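Local coordinates for protein methionine-R-sulfoxide reductase (Neisseria meningitidis, PDB 3MMH) that reduces the R form of free methionine sulfoxide to methionine, using a GAF-domain fold whose pocket holds the substrate, at residues G48-G53 with Q70-C75; Y55-R60 with G125-V130; L112-I117 with E136-F141. One frame throughout, in Å; residues are numbered along the deposited sequence.

Contact 1 of 3, residues G48-G53 with Q70-C75; sequences GWFWVG and QGPLAC. With SME (methionine sulfoxide), chain C.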
loop_
_atom_site.group_PDB
_atom_site.type_symbol
_atom_site.label_atom_id
_atom_site.label_comp_id
_atom_site.label_asym_id
_atom_site.label_seq_id
_atom_site.Cartn_x
_atom_site.Cartn_y
_atom_site.Cartn_z
ATOM N N GLY A 48 -11.963 8.170 -2.745
ATOM C CA GLY A 48 -12.721 6.948 -2.803
ATOM C C GLY A 48 -12.628 6.215 -4.098
ATOM O O GLY A 48 -13.467 5.326 -4.383
ATOM N N TRP A 49 -11.621 6.457 -4.931
ATOM C CA TRP A 49 -11.457 5.767 -6.171
ATOM C C TRP A 49 -11.345 4.292 -5.908
ATOM O O TRP A 49 -10.848 3.835 -4.908
ATOM C CB TRP A 49 -10.197 6.265 -6.903
ATOM C CG TRP A 49 -10.227 7.699 -7.311
ATOM C CD1 TRP A 49 -11.288 8.376 -7.847
ATOM C CD2 TRP A 49 -9.186 8.637 -7.170
ATOM N NE1 TRP A 49 -10.958 9.680 -8.106
ATOM C CE2 TRP A 49 -9.665 9.860 -7.726
ATOM C CE3 TRP A 49 -7.897 8.610 -6.703
ATOM C CZ2 TRP A 49 -8.860 11.006 -7.794
ATOM C CZ3 TRP A 49 -7.122 9.757 -6.784
ATOM C CH2 TRP A 49 -7.589 10.960 -7.320
ATOM N N PHE A 50 -11.735 3.498 -6.895
ATOM C CA PHE A 50 -11.644 2.038 -6.852
ATOM C C PHE A 50 -10.203 1.547 -6.601
ATOM O O PHE A 50 -10.010 0.595 -5.808
ATOM C CB PHE A 50 -12.127 1.485 -8.204
ATOM C CG PHE A 50 -12.109 0.008 -8.325
ATOM C CD1 PHE A 50 -12.961 -0.805 -7.566
ATOM C CD2 PHE A 50 -11.263 -0.588 -9.242
ATOM C CE1 PHE A 50 -12.916 -2.198 -7.662
ATOM C CE2 PHE A 50 -11.231 -1.975 -9.357
ATOM C CZ PHE A 50 -12.134 -2.712 -8.654
ATOM N N TRP A 51 -9.220 2.147 -7.226
ATOM C CA TRP A 51 -7.861 1.781 -7.072
ATOM C C TRP A 51 -7.028 3.000 -7.194
ATOM O O TRP A 51 -7.228 3.828 -8.095
ATOM C CB TRP A 51 -7.478 0.739 -8.160
ATOM C CG TRP A 51 -6.260 -0.097 -7.930
ATOM C CD1 TRP A 51 -6.276 -1.375 -7.416
ATOM C CD2 TRP A 51 -4.873 0.241 -8.139
ATOM N NE1 TRP A 51 -5.006 -1.828 -7.351
ATOM C CE2 TRP A 51 -4.116 -0.879 -7.786
ATOM C CE3 TRP A 51 -4.200 1.350 -8.662
ATOM C CZ2 TRP A 51 -2.739 -0.933 -7.885
ATOM C CZ3 TRP A 51 -2.845 1.341 -8.751
ATOM C CH2 TRP A 51 -2.107 0.211 -8.358
ATOM N N VAL A 52 -6.005 3.148 -6.359
ATOM C CA VAL A 52 -5.064 4.247 -6.504
ATOM C C VAL A 52 -3.699 3.835 -5.933
ATOM O O VAL A 52 -3.649 3.309 -4.816
ATOM C CB VAL A 52 -5.536 5.592 -5.911
ATOM C CG1 VAL A 52 -5.932 5.467 -4.446
ATOM C CG2 VAL A 52 -4.552 6.710 -6.161
ATOM N N GLY A 53 -2.636 4.085 -6.652
ATOM C CA GLY A 53 -1.337 3.667 -6.206
ATOM C C GLY A 53 -0.267 3.872 -7.196
ATOM O O GLY A 53 -0.422 4.706 -8.137
ATOM N N GLN A 70 -3.863 1.267 -2.829
ATOM C CA GLN A 70 -5.104 0.890 -2.189
ATOM C C GLN A 70 -6.097 0.466 -3.236
ATOM O O GLN A 70 -6.141 1.007 -4.338
ATOM C CB GLN A 70 -5.619 2.019 -1.295
ATOM C CG GLN A 70 -4.637 2.432 -0.246
ATOM C CD GLN A 70 -4.955 2.567 1.152
ATOM O OE1 GLN A 70 -4.099 2.935 1.994
ATOM N NE2 GLN A 70 -6.168 2.307 1.474
ATOM N N GLY A 71 -6.924 -0.511 -2.869
ATOM C CA GLY A 71 -7.850 -1.136 -3.773
ATOM C C GLY A 71 -7.533 -2.630 -3.950
ATOM O O GLY A 71 -6.649 -3.169 -3.242
ATOM N N PRO A 72 -8.222 -3.347 -4.834
ATOM C CA PRO A 72 -8.022 -4.787 -4.996
ATOM C C PRO A 72 -6.653 -5.143 -5.583
ATOM O O PRO A 72 -6.009 -4.323 -6.234
ATOM C CB PRO A 72 -9.192 -5.205 -5.890
ATOM C CG PRO A 72 -9.489 -3.952 -6.669
ATOM C CD PRO A 72 -9.316 -2.839 -5.674
ATOM N N LEU A 73 -6.398 -6.444 -5.650
ATOM C CA LEU A 73 -4.949 -6.865 -5.893
ATOM C C LEU A 73 -4.859 -6.538 -7.368
ATOM O O LEU A 73 -5.826 -6.412 -8.124
ATOM C CB LEU A 73 -4.756 -8.358 -5.627
ATOM C CG LEU A 73 -5.576 -9.297 -6.512
ATOM C CD1 LEU A 73 -4.832 -9.593 -7.805
ATOM C CD2 LEU A 73 -5.916 -10.582 -5.775
ATOM N N ALA A 74 -3.610 -6.402 -7.774
ATOM C CA ALA A 74 -3.231 -5.911 -9.073
ATOM C C ALA A 74 -2.112 -6.687 -9.677
ATOM O O ALA A 74 -1.391 -7.445 -9.014
ATOM C CB ALA A 74 -2.801 -4.385 -9.009
ATOM N N CYS A 75 -1.930 -6.540 -10.972
ATOM C CA CYS A 75 -0.766 -7.040 -11.735
ATOM C C CYS A 75 0.491 -6.552 -11.132
ATOM O O CYS A 75 0.583 -5.357 -10.846
ATOM C CB CYS A 75 -0.769 -6.567 -13.206
ATOM S SG CYS A 75 -2.343 -6.855 -14.133
HETATM N N SME C . -4.888 -0.416 -16.150
HETATM C CA SME C . -3.410 -0.337 -16.065
HETATM C CB SME C . -2.791 -1.496 -15.256
HETATM C CG SME C . -2.728 -1.284 -13.734
HETATM S S SME C . -4.255 -1.592 -12.942
HETATM O OE SME C . -5.496 -1.107 -13.516
HETATM C CE SME C . -3.838 -1.169 -11.302
HETATM C C SME C . -2.813 -0.223 -17.440
HETATM O O SME C . -1.589 -0.051 -17.521
HETATM O OXT SME C . -3.589 -0.270 -18.471
#
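Trp51 and Phe50 meet the bend at Gly71 and Pro72, where strand 63-70 of the GAF-domain sheet gives way to a loop. One antiparallel hydrogen-bonded pair, Val52 with Gln70, joins the backbones. Val52 N gives a bond of 2.9 Å to Gln70 O, in the carbonyl plane, and Gln70 N returns one to Val52 O. Phe50 and Trp51 both face Asp134 of strand 126-135, a classic beta bulge.

The main bump is the pyrrolidine ring of Pro72, which packs against both aromatic side chains. Its CD lies over one face of the Phe50 ring, offset toward the rim, as a CH-pi contact 4.2 Å from the centroid. The two side chains cross at about a right angle, and Phe50 CZ comes within 3.5 Å of Pro72 CG. On the other residue, Pro72 CD rests against Trp51 CD1. Gly71 lets the chain pass close here. A CB on it would clash with Phe50 O and with Trp51 CD1.

Trp51 CG stands anti to the backbone N (chi1 -161°), which starts the indole toward the loop. Ala74 CB fills the hollow beside the indole, 3.6 Å from Trp51 CZ2. Gln70 O lies over one face, toward the rim. Pro72 O sits at the edge, in plane, and takes a weak, bent bond from Trp51 NE1 (2.9 Å, 129° at the hydrogen). These neighbours probably help hold the indole, which lines the substrate pocket. Beyond Ala74, in the conformer given, Cys75 is joined to Cys109 by a disulfide. The second subunit also reaches the loop: its Asn38 ND2 bonds to Ala74 O. On the indole face opposite Gln70 O, the methyl CE of methionine sulfoxide lies over the centre, 3.5 Å from Trp51 CE2.

Contact 2 of 3, residues Y55-R60 with G125-V130; sequences YLVDTR and GRCIGV. With SME (methionine sulfoxide), chain C.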
loop_
_atom_site.group_PDB
_atom_site.type_symbol
_atom_site.label_atom_id
_atom_site.label_comp_id
_atom_site.label_asym_id
_atom_site.label_seq_id
_atom_site.Cartn_x
_atom_site.Cartn_y
_atom_site.Cartn_z
ATOM N N TYR A 55 3.314 2.359 -9.506
ATOM C CA TYR A 55 4.282 1.403 -10.032
ATOM C C TYR A 55 5.598 2.112 -10.201
ATOM O O TYR A 55 5.615 3.313 -10.536
ATOM C CB TYR A 55 3.853 0.839 -11.402
ATOM C CG TYR A 55 2.706 -0.103 -11.412
ATOM C CD1 TYR A 55 2.930 -1.479 -11.594
ATOM C CD2 TYR A 55 1.359 0.319 -11.290
ATOM C CE1 TYR A 55 1.905 -2.363 -11.582
ATOM C CE2 TYR A 55 0.310 -0.575 -11.283
ATOM C CZ TYR A 55 0.575 -1.950 -11.409
ATOM O OH TYR A 55 -0.458 -2.847 -11.376
ATOM N N LEU A 56 6.687 1.416 -10.026
ATOM C CA LEU A 56 8.045 1.989 -10.081
ATOM C C LEU A 56 8.860 1.288 -11.162
ATOM O O LEU A 56 8.739 0.068 -11.343
ATOM C CB LEU A 56 8.762 1.922 -8.721
ATOM C CG LEU A 56 8.085 2.743 -7.624
ATOM C CD1 LEU A 56 8.760 2.451 -6.270
ATOM C CD2 LEU A 56 7.981 4.238 -7.950
ATOM N N VAL A 57 9.666 2.038 -11.882
ATOM C CA VAL A 57 10.472 1.468 -12.946
ATOM C C VAL A 57 11.581 0.561 -12.375
ATOM O O VAL A 57 12.336 1.003 -11.504
ATOM C CB VAL A 57 11.077 2.590 -13.833
ATOM C CG1 VAL A 57 12.120 2.010 -14.783
ATOM C CG2 VAL A 57 9.980 3.339 -14.564
ATOM N N ASP A 58 11.694 -0.628 -12.934
ATOM C CA ASP A 58 12.765 -1.575 -12.724
ATOM C C ASP A 58 13.643 -1.552 -13.927
ATOM O O ASP A 58 13.282 -2.102 -14.971
ATOM C CB ASP A 58 12.246 -2.987 -12.507
ATOM C CG ASP A 58 13.330 -3.964 -12.201
ATOM O OD1 ASP A 58 14.444 -3.617 -11.846
ATOM O OD2 ASP A 58 13.048 -5.147 -12.386
ATOM N N THR A 59 14.793 -0.901 -13.828
ATOM C CA THR A 59 15.714 -0.850 -14.952
ATOM C C THR A 59 16.332 -2.213 -15.304
ATOM O O THR A 59 16.686 -2.444 -16.486
ATOM C CB THR A 59 16.791 0.189 -14.661
ATOM O OG1 THR A 59 17.411 -0.117 -13.404
ATOM C CG2 THR A 59 16.232 1.622 -14.554
ATOM N N ARG A 60 16.311 -3.202 -14.435
ATOM C CA ARG A 60 16.916 -4.457 -14.854
ATOM C C ARG A 60 16.018 -5.108 -15.964
ATOM O O ARG A 60 16.517 -5.746 -16.882
ATOM C CB ARG A 60 17.024 -5.366 -13.681
ATOM C CG ARG A 60 18.057 -4.970 -12.680
ATOM C CD ARG A 60 18.062 -5.902 -11.443
ATOM N NE ARG A 60 18.696 -7.213 -11.677
ATOM C CZ ARG A 60 18.715 -8.203 -10.778
ATOM N NH1 ARG A 60 18.146 -8.029 -9.597
ATOM N NH2 ARG A 60 19.280 -9.365 -11.046
ATOM N N GLY A 125 15.511 13.397 -15.493
ATOM C CA GLY A 125 15.015 13.431 -16.860
ATOM C C GLY A 125 14.180 12.213 -17.195
ATOM O O GLY A 125 13.331 12.253 -18.086
ATOM N N ARG A 126 14.424 11.125 -16.473
ATOM C CA ARG A 126 13.905 9.816 -16.852
ATOM C C ARG A 126 12.710 9.450 -15.978
ATOM O O ARG A 126 12.586 9.927 -14.850
ATOM C CB ARG A 126 14.996 8.753 -16.707
ATOM C CG ARG A 126 16.277 9.076 -17.459
ATOM C CD ARG A 126 17.345 8.024 -17.214
ATOM N NE ARG A 126 16.990 6.739 -17.810
ATOM C CZ ARG A 126 17.623 5.597 -17.551
ATOM N NH1 ARG A 126 18.644 5.587 -16.704
ATOM N NH2 ARG A 126 17.238 4.468 -18.136
ATOM N N CYS A 127 11.834 8.601 -16.503
ATOM C CA CYS A 127 10.706 8.093 -15.733
ATOM C C CYS A 127 11.189 7.171 -14.617
ATOM O O CYS A 127 11.956 6.239 -14.860
ATOM C CB CYS A 127 9.735 7.341 -16.645
ATOM S SG CYS A 127 8.182 6.865 -15.852
ATOM N N ILE A 128 10.736 7.437 -13.396
ATOM C CA ILE A 128 11.017 6.565 -12.261
ATOM C C ILE A 128 9.788 5.746 -11.869
ATOM O O ILE A 128 9.912 4.810 -11.074
ATOM C CB ILE A 128 11.530 7.343 -11.037
ATOM C CG1 ILE A 128 10.546 8.358 -10.502
ATOM C CG2 ILE A 128 12.967 7.978 -11.397
ATOM C CD1 ILE A 128 10.929 8.989 -9.113
ATOM N N GLY A 129 8.619 6.047 -12.398
ATOM C CA GLY A 129 7.386 5.355 -12.005
ATOM C C GLY A 129 6.172 6.118 -12.454
ATOM O O GLY A 129 6.288 7.146 -13.128
ATOM N N VAL A 130 5.011 5.649 -12.032
ATOM C CA VAL A 130 3.749 6.276 -12.348
ATOM C C VAL A 130 2.827 6.218 -11.140
ATOM O O VAL A 130 2.886 5.273 -10.335
ATOM C CB VAL A 130 3.051 5.692 -13.576
ATOM C CG1 VAL A 130 3.934 5.725 -14.857
ATOM C CG2 VAL A 130 2.559 4.240 -13.316
HETATM N N SME C . -4.888 -0.416 -16.150
HETATM C CA SME C . -3.410 -0.337 -16.065
HETATM C CB SME C . -2.791 -1.496 -15.256
HETATM C CG SME C . -2.728 -1.284 -13.734
HETATM S S SME C . -4.255 -1.592 -12.942
HETATM O OE SME C . -5.496 -1.107 -13.516
HETATM C CE SME C . -3.838 -1.169 -11.302
HETATM C C SME C . -2.813 -0.223 -17.440
HETATM O O SME C . -1.589 -0.051 -17.521
HETATM O OXT SME C . -3.589 -0.270 -18.471
HETATM O O HOH W 1 12.114 3.594 -10.033
#
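Ile128 O is gripped by two donors, Val57 N at 2.9 Å and a water at 2.7 Å. The same water also donates to Val57 O, so it bridges the two strands. This is the antiparallel pairing of strands 51-58 and 126-135 in the central sheet of the GAF fold. Val57 N approaches from above the carbonyl plane of Ile128, 53° out of it.

Further along, Tyr55 and Val130 form a hydrogen-bonded pair. Val130 N bonds to Tyr55 O at 2.8 Å, and Tyr55 N bonds back to Val130 O. Next to it, Leu56 and Gly129 make a non-hydrogen-bonded pair with their CA atoms only 3.9 Å apart. A CB on Gly129 would clash with Tyr55 O and Leu56 CD2.

Val57 CG2 lies anti to its own carbonyl carbon and packs on Cys127 O at 3.5 Å. Val57 and Cys127 both touch Trp89 of helix 83-91. Leu56 and Ile128 instead touch Trp32 of helix 32-47.

On the Tyr55 and Val130 face, Tyr55 CB meets Val130 CG2. The Tyr55 ring then leads away toward the substrate pocket, where its hydroxyl is hydrogen-bonded to Cys75 O. Tyr55 OH also lies 3.6 Å from CG of the bound methionine sulfoxide.

Contact 3 of 3, residues L112-I117 with E136-F141; sequences LSRSEI and EHLAQF. With SME (methionine sulfoxide), chain C; ACT (acetate ion), chain M.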
loop_
_atom_site.group_PDB
_atom_site.type_symbol
_atom_site.label_atom_id
_atom_site.label_comp_id
_atom_site.label_asym_id
_atom_site.label_seq_id
_atom_site.Cartn_x
_atom_site.Cartn_y
_atom_site.Cartn_z
ATOM N N LEU A 112 -13.334 -4.799 -13.228
ATOM C CA LEU A 112 -14.371 -3.834 -12.770
ATOM C C LEU A 112 -14.036 -2.354 -13.128
ATOM O O LEU A 112 -14.916 -1.511 -13.087
ATOM C CB LEU A 112 -14.575 -3.925 -11.287
ATOM C CG LEU A 112 -14.988 -5.289 -10.754
ATOM C CD1 LEU A 112 -15.110 -5.165 -9.240
ATOM C CD2 LEU A 112 -16.355 -5.613 -11.353
ATOM N N SER A 113 -12.763 -2.044 -13.430
ATOM C CA SER A 113 -12.444 -0.654 -13.727
ATOM C C SER A 113 -12.944 -0.243 -15.121
ATOM O O SER A 113 -12.855 -0.988 -16.105
ATOM C CB SER A 113 -10.966 -0.380 -13.526
ATOM O OG SER A 113 -10.264 -1.277 -14.319
ATOM N N ARG A 114 -13.474 0.964 -15.173
ATOM C CA ARG A 114 -14.020 1.605 -16.360
ATOM C C ARG A 114 -13.322 2.869 -16.838
ATOM O O ARG A 114 -13.432 3.215 -18.030
ATOM C CB ARG A 114 -15.526 1.844 -16.217
ATOM C CG ARG A 114 -16.326 0.517 -15.952
ATOM C CD ARG A 114 -17.806 0.625 -16.133
ATOM N NE ARG A 114 -18.078 0.781 -17.574
ATOM C CZ ARG A 114 -19.297 1.053 -18.050
ATOM N NH1 ARG A 114 -20.298 1.262 -17.217
ATOM N NH2 ARG A 114 -19.444 1.170 -19.342
ATOM N N SER A 115 -12.616 3.564 -15.975
ATOM C CA SER A 115 -11.882 4.742 -16.384
ATOM C C SER A 115 -10.606 4.837 -15.571
ATOM O O SER A 115 -10.501 4.166 -14.535
ATOM C CB SER A 115 -12.724 6.014 -16.266
ATOM O OG SER A 115 -13.096 6.327 -14.937
ATOM N N GLU A 116 -9.613 5.571 -16.020
ATOM C CA GLU A 116 -8.281 5.564 -15.438
ATOM C C GLU A 116 -7.541 6.855 -15.748
ATOM O O GLU A 116 -7.788 7.515 -16.786
ATOM C CB GLU A 116 -7.520 4.377 -16.042
ATOM C CG GLU A 116 -6.114 4.122 -15.581
ATOM C CD GLU A 116 -5.522 2.839 -15.999
ATOM O OE1 GLU A 116 -6.044 2.129 -16.836
ATOM O OE2 GLU A 116 -4.385 2.486 -15.533
ATOM N N ILE A 117 -6.576 7.169 -14.922
ATOM C CA ILE A 117 -5.574 8.223 -15.216
ATOM C C ILE A 117 -4.203 7.722 -14.744
ATOM O O ILE A 117 -4.127 7.091 -13.688
ATOM C CB ILE A 117 -5.899 9.544 -14.528
ATOM C CG1 ILE A 117 -4.937 10.642 -14.961
ATOM C CG2 ILE A 117 -6.017 9.419 -13.032
ATOM C CD1 ILE A 117 -5.376 12.076 -14.541
ATOM N N GLU A 136 -14.519 2.515 -11.081
ATOM C CA GLU A 136 -15.627 1.742 -11.651
ATOM C C GLU A 136 -16.610 2.570 -12.442
ATOM O O GLU A 136 -17.465 1.981 -13.114
ATOM C CB GLU A 136 -16.392 1.032 -10.531
ATOM C CG GLU A 136 -15.604 -0.040 -9.902
ATOM C CD GLU A 136 -16.493 -0.940 -9.016
ATOM O OE1 GLU A 136 -17.101 -1.866 -9.534
ATOM O OE2 GLU A 136 -16.481 -0.715 -7.778
ATOM N N HIS A 137 -16.540 3.908 -12.390
ATOM C CA HIS A 137 -17.459 4.817 -13.122
ATOM C C HIS A 137 -16.773 5.197 -14.436
ATOM O O HIS A 137 -15.526 5.261 -14.472
ATOM C CB HIS A 137 -17.741 6.090 -12.297
ATOM C CG HIS A 137 -18.199 5.793 -10.921
ATOM N ND1 HIS A 137 -19.108 4.799 -10.635
ATOM C CD2 HIS A 137 -17.824 6.318 -9.734
ATOM C CE1 HIS A 137 -19.313 4.758 -9.326
ATOM N NE2 HIS A 137 -18.518 5.644 -8.756
ATOM N N LEU A 138 -17.535 5.447 -15.500
ATOM C CA LEU A 138 -16.992 6.045 -16.719
ATOM C C LEU A 138 -16.589 7.492 -16.436
ATOM O O LEU A 138 -17.238 8.175 -15.704
ATOM C CB LEU A 138 -18.032 6.024 -17.823
ATOM C CG LEU A 138 -18.280 4.698 -18.466
ATOM C CD1 LEU A 138 -19.586 4.697 -19.242
ATOM C CD2 LEU A 138 -17.144 4.249 -19.340
ATOM N N ALA A 139 -15.528 7.962 -17.112
ATOM C CA ALA A 139 -15.138 9.383 -17.110
ATOM C C ALA A 139 -15.040 9.925 -15.710
ATOM O O ALA A 139 -15.337 11.116 -15.498
ATOM C CB ALA A 139 -16.223 10.269 -17.927
ATOM N N GLN A 140 -14.442 9.175 -14.781
ATOM C CA GLN A 140 -14.239 9.711 -13.449
ATOM C C GLN A 140 -13.091 10.719 -13.429
ATOM O O GLN A 140 -13.019 11.535 -12.506
ATOM C CB GLN A 140 -13.994 8.566 -12.465
ATOM C CG GLN A 140 -14.124 9.064 -11.030
ATOM C CD GLN A 140 -15.525 9.550 -10.681
ATOM O OE1 GLN A 140 -16.492 8.947 -11.152
ATOM N NE2 GLN A 140 -15.656 10.644 -9.919
ATOM N N PHE A 141 -12.186 10.633 -14.379
ATOM C CA PHE A 141 -10.984 11.433 -14.390
ATOM C C PHE A 141 -10.983 12.389 -15.582
ATOM O O PHE A 141 -11.324 12.003 -16.703
ATOM C CB PHE A 141 -9.700 10.588 -14.434
ATOM C CG PHE A 141 -9.700 9.532 -13.361
ATOM C CD1 PHE A 141 -9.378 9.864 -12.071
ATOM C CD2 PHE A 141 -10.064 8.220 -13.635
ATOM C CE1 PHE A 141 -9.407 8.875 -11.092
ATOM C CE2 PHE A 141 -10.099 7.274 -12.647
ATOM C CZ PHE A 141 -9.755 7.592 -11.363
HETATM N N SME C . -4.888 -0.416 -16.150
HETATM C CA SME C . -3.410 -0.337 -16.065
HETATM C CB SME C . -2.791 -1.496 -15.256
HETATM C CG SME C . -2.728 -1.284 -13.734
HETATM S S SME C . -4.255 -1.592 -12.942
HETATM O OE SME C . -5.496 -1.107 -13.516
HETATM C CE SME C . -3.838 -1.169 -11.302
HETATM C C SME C . -2.813 -0.223 -17.440
HETATM O O SME C . -1.589 -0.051 -17.521
HETATM O OXT SME C . -3.589 -0.270 -18.471
HETATM C C ACT M . -14.894 4.477 -7.874
HETATM O O ACT M . -15.050 3.338 -8.411
HETATM O OXT ACT M . -14.263 5.437 -8.404
HETATM C CH3 ACT M . -15.653 4.680 -6.589
HETATM O O HOH W 2 -17.577 -1.682 -12.462
#
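The Arg114 side chain packs on Glu136, His137 and Leu138. Its CB lies beside Glu136 O and His137 O. CG and CD run on past Glu136 O, with CD 3.3 Å from it. The chain bends at chi3 (70°), which places NE near Leu138 CG and CD2. CZ lies near Leu138 CG and CD1, and NH1 approaches CD1. Leu138 CG sits over the centre of the guanidinium face, and CD1 comes within 3.5 Å of Arg114 NH2.

Ser115 OG ties the loop down. It donates to His137 O at 2.7 Å and accepts from Gln140 N at 3.2 Å. One buried hydroxyl thus joins two points of the loop. Ile117 CG2 lies over one face of the Phe141 ring, toward its rim, in a CH-pi contact 3.9 Å from the centroid.

Glu116 leaves the backbone away from the loop, and its OE1 accepts from the amino N of methionine sulfoxide at 2.9 Å. Arg114 and Ser115 both face Ser135, a classic beta bulge. The contact thus joins the start of strand 115-123 to the loop between strand 126-135 and helix 143-165, and Ile117 also packs on Asp145 and Leu149 of that helix.

How the contacts relate
All three contacts involve strands of one antiparallel sheet in the GAF domain, and each places one residue on the substrate. Contacts 1 and 2 share strand 51-58 and touch through the Cys75 and Tyr55 pair. Contacts 1 and 3 touch through the aromatic residues of contact 1: Trp49 meets Phe141, and Phe50 meets Leu112 and Glu136. Contacts 2 and 3 do not touch and lie on opposite sides of the chain's centre. Contacts 1 and 2 have no exposed residue among those that touch; half of those in contact 3 are exposed. Contact 2 relies on backbone pairing, contact 1 adds aromatic packing, and contact 3 uses a serine hydroxyl and a guanidinium face.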